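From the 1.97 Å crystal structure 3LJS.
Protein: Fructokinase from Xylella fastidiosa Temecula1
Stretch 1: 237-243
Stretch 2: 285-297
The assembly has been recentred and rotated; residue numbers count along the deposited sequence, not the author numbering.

Stretch 1 237-243: HWYTRTA
Stretch 2 285-297: FCHDPESIVSTLR

How does the strand lie against the helix? The strand carrying Trp238 is extended (Trp238 phi/psi -122/150) and its N-to-C direction makes 144° with that of the helix that starts at Pro289, the axes approaching to 10.7 Å. The CA-to-CB bonds alternate: His237 and Tyr239 (both chi1 m) point away, Trp238 and Thr240 (both p) toward.

What does Trp238 meet? With chi2 -97°, it lays one indole face under Ile292 (m, t), whose CG2 sits 3.7 Å from the centroid of the five-membered ring, 10° off its normal, a CH-pi contact. Trp238 CH2 lies 4.1 Å from Pro289 CB, and Trp238 CB 3.9 Å from Leu296 CD1 (Leu296 m, t). Trp238 and Ile292 CA atoms are 8.5 Å apart.

How does Thr240 serve both sides? Its CG2 packs 3.8 Å from Ile292 CD1 and 3.5 Å from Cys286 O, while its OG1 accepts from Thr242 N (3.2 Å) and Ala243 N (3.0 Å), bracing the turn. Thr240 N also donates to Ala243 O (2.9 Å).

What joins the turn to Cys286? No direct hydrogen bond crosses; one water does, donating to Cys286 O (2.6 Å) and hydrogen-bonded to Thr240 OG1 and Thr242 OG1 (2.7 Å each). Past Arg241 (-72/-8), Thr242 (-117/-15, chi1 p) has its CA-to-CB bond toward the other stretch, its CA 7.1 Å from His287 CA and its OG1 4.0 Å from Cys286 O.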

# COMPACT_ATOMS: atom_id res chain seq x y z
N HIS B 237 31.05 2.30 18.76
CA HIS B 237 31.85 3.23 19.55
C HIS B 237 30.92 4.08 20.39
O HIS B 237 29.84 4.45 19.95
CB HIS B 237 32.67 4.15 18.64
CG HIS B 237 33.70 3.44 17.81
ND1 HIS B 237 33.37 2.51 16.85
CD2 HIS B 237 35.05 3.52 17.81
CE1 HIS B 237 34.47 2.05 16.28
NE2 HIS B 237 35.51 2.65 16.85
N TRP B 238 31.34 4.39 21.62
CA TRP B 238 30.54 5.23 22.49
C TRP B 238 31.36 6.45 22.88
O TRP B 238 32.59 6.39 22.96
CB TRP B 238 30.08 4.48 23.74
CG TRP B 238 31.20 3.99 24.63
CD1 TRP B 238 31.74 2.74 24.65
CD2 TRP B 238 31.88 4.74 25.64
NE1 TRP B 238 32.72 2.66 25.62
CE2 TRP B 238 32.82 3.88 26.24
CE3 TRP B 238 31.78 6.06 26.10
CZ2 TRP B 238 33.67 4.30 27.28
CZ3 TRP B 238 32.62 6.48 27.14
CH2 TRP B 238 33.55 5.60 27.71
N TYR B 239 30.67 7.57 23.12
CA TYR B 239 31.31 8.82 23.50
C TYR B 239 30.48 9.53 24.56
O TYR B 239 29.25 9.49 24.51
CB TYR B 239 31.41 9.77 22.30
CG TYR B 239 32.12 9.23 21.09
CD1 TYR B 239 33.49 9.44 20.91
CD2 TYR B 239 31.43 8.51 20.12
CE1 TYR B 239 34.15 8.94 19.78
CE2 TYR B 239 32.08 8.01 18.99
CZ TYR B 239 33.43 8.23 18.83
OH TYR B 239 34.07 7.72 17.72
N THR B 240 31.15 10.17 25.51
CA THR B 240 30.48 10.96 26.54
C THR B 240 31.27 12.26 26.53
O THR B 240 32.24 12.38 25.79
CB THR B 240 30.59 10.33 27.95
OG1 THR B 240 31.97 10.26 28.34
CG2 THR B 240 29.98 8.94 27.96
N ARG B 241 30.87 13.23 27.34
CA ARG B 241 31.60 14.49 27.35
C ARG B 241 32.97 14.37 28.02
O ARG B 241 33.76 15.30 27.96
CB ARG B 241 30.77 15.58 28.03
CG ARG B 241 29.45 15.83 27.34
CD ARG B 241 28.65 16.96 27.97
NE ARG B 241 27.35 17.07 27.32
CZ ARG B 241 26.58 18.16 27.34
NH1 ARG B 241 26.98 19.24 28.00
NH2 ARG B 241 25.41 18.15 26.71
N THR B 242 33.24 13.22 28.64
CA THR B 242 34.52 13.03 29.33
C THR B 242 35.42 11.93 28.76
O THR B 242 36.60 11.88 29.10
CB THR B 242 34.29 12.74 30.83
OG1 THR B 242 33.41 11.62 30.97
CG2 THR B 242 33.69 13.95 31.53
N ALA B 243 34.88 11.06 27.91
CA ALA B 243 35.69 9.99 27.35
C ALA B 243 35.04 9.30 26.16
O ALA B 243 33.97 9.70 25.70
CB ALA B 243 36.00 8.96 28.43
N PHE B 285 26.17 7.46 35.29
CA PHE B 285 26.46 6.37 34.37
C PHE B 285 27.47 6.84 33.32
O PHE B 285 28.45 6.15 33.03
CB PHE B 285 25.16 5.93 33.69
CG PHE B 285 25.35 4.93 32.59
CD1 PHE B 285 25.51 3.58 32.89
CD2 PHE B 285 25.36 5.33 31.26
CE1 PHE B 285 25.65 2.64 31.86
CE2 PHE B 285 25.51 4.41 30.23
CZ PHE B 285 25.65 3.05 30.53
N CYS B 286 27.23 8.01 32.74
CA CYS B 286 28.11 8.54 31.72
C CYS B 286 29.50 8.88 32.23
O CYS B 286 30.43 9.06 31.43
CB CYS B 286 27.48 9.76 31.06
SG CYS B 286 26.04 9.33 30.07
N HIS B 287 29.65 8.96 33.55
CA HIS B 287 30.95 9.26 34.14
C HIS B 287 31.67 7.98 34.55
O HIS B 287 32.77 8.03 35.08
CB HIS B 287 30.78 10.16 35.38
CG HIS B 287 30.30 11.54 35.06
ND1 HIS B 287 29.83 12.40 36.04
CD2 HIS B 287 30.21 12.21 33.89
CE1 HIS B 287 29.48 13.54 35.48
NE2 HIS B 287 29.70 13.46 34.18
N ASP B 288 31.05 6.83 34.28
CA ASP B 288 31.64 5.55 34.67
C ASP B 288 31.77 4.54 33.53
O ASP B 288 30.91 3.69 33.32
CB ASP B 288 30.81 4.97 35.81
CG ASP B 288 31.37 3.67 36.33
OD1 ASP B 288 32.56 3.39 36.10
OD2 ASP B 288 30.60 2.94 36.99
N PRO B 289 32.89 4.60 32.79
CA PRO B 289 33.18 3.70 31.66
C PRO B 289 32.96 2.22 31.96
O PRO B 289 32.58 1.45 31.07
CB PRO B 289 34.63 4.02 31.33
CG PRO B 289 34.72 5.48 31.66
CD PRO B 289 34.01 5.53 33.00
N GLU B 290 33.19 1.82 33.21
CA GLU B 290 33.00 0.43 33.60
C GLU B 290 31.52 0.03 33.46
O GLU B 290 31.21 -1.05 32.96
CB GLU B 290 33.49 0.22 35.04
CG GLU B 290 33.31 -1.19 35.56
CD GLU B 290 34.17 -1.47 36.79
OE1 GLU B 290 34.07 -0.73 37.79
OE2 GLU B 290 34.94 -2.46 36.74
N SER B 291 30.61 0.91 33.89
CA SER B 291 29.19 0.63 33.76
C SER B 291 28.76 0.74 32.29
O SER B 291 27.95 -0.05 31.81
CB SER B 291 28.37 1.62 34.59
OG SER B 291 28.66 1.48 35.98
N ILE B 292 29.31 1.72 31.59
CA ILE B 292 28.98 1.91 30.18
C ILE B 292 29.29 0.64 29.39
O ILE B 292 28.44 0.13 28.67
CB ILE B 292 29.77 3.10 29.57
CG1 ILE B 292 29.35 4.41 30.25
CG2 ILE B 292 29.52 3.18 28.05
CD1 ILE B 292 30.14 5.62 29.79
N VAL B 293 30.51 0.13 29.55
CA VAL B 293 30.91 -1.09 28.86
C VAL B 293 30.04 -2.28 29.26
O VAL B 293 29.63 -3.08 28.42
CB VAL B 293 32.39 -1.43 29.15
CG1 VAL B 293 32.74 -2.80 28.58
CG2 VAL B 293 33.29 -0.37 28.53
N SER B 294 29.74 -2.40 30.55
CA SER B 294 28.91 -3.50 31.02
C SER B 294 27.51 -3.46 30.41
O SER B 294 27.00 -4.47 29.94
CB SER B 294 28.79 -3.46 32.55
OG SER B 294 27.83 -4.40 32.99
N THR B 295 26.90 -2.28 30.42
CA THR B 295 25.56 -2.13 29.87
C THR B 295 25.49 -2.29 28.36
O THR B 295 24.57 -2.91 27.84
CB THR B 295 24.98 -0.76 30.25
OG1 THR B 295 24.69 -0.75 31.66
CG2 THR B 295 23.70 -0.47 29.46
N LEU B 296 26.47 -1.73 27.65
CA LEU B 296 26.45 -1.86 26.20
C LEU B 296 26.76 -3.29 25.76
O LEU B 296 26.37 -3.70 24.67
CB LEU B 296 27.40 -0.85 25.56
CG LEU B 296 26.99 0.60 25.90
CD1 LEU B 296 27.95 1.58 25.24
CD2 LEU B 296 25.55 0.86 25.44
N ARG B 297 27.46 -4.05 26.60
CA ARG B 297 27.74 -5.44 26.25
C ARG B 297 26.40 -6.18 26.22
O ARG B 297 26.17 -7.03 25.35
CB ARG B 297 28.65 -6.11 27.29
CG ARG B 297 28.72 -7.63 27.11
CD ARG B 297 29.56 -8.33 28.18
NE ARG B 297 30.97 -7.96 28.09
CZ ARG B 297 31.60 -7.16 28.95
NH1 ARG B 297 30.95 -6.65 29.98
NH2 ARG B 297 32.88 -6.87 28.76
O HOH W 1 32.91 9.03 30.52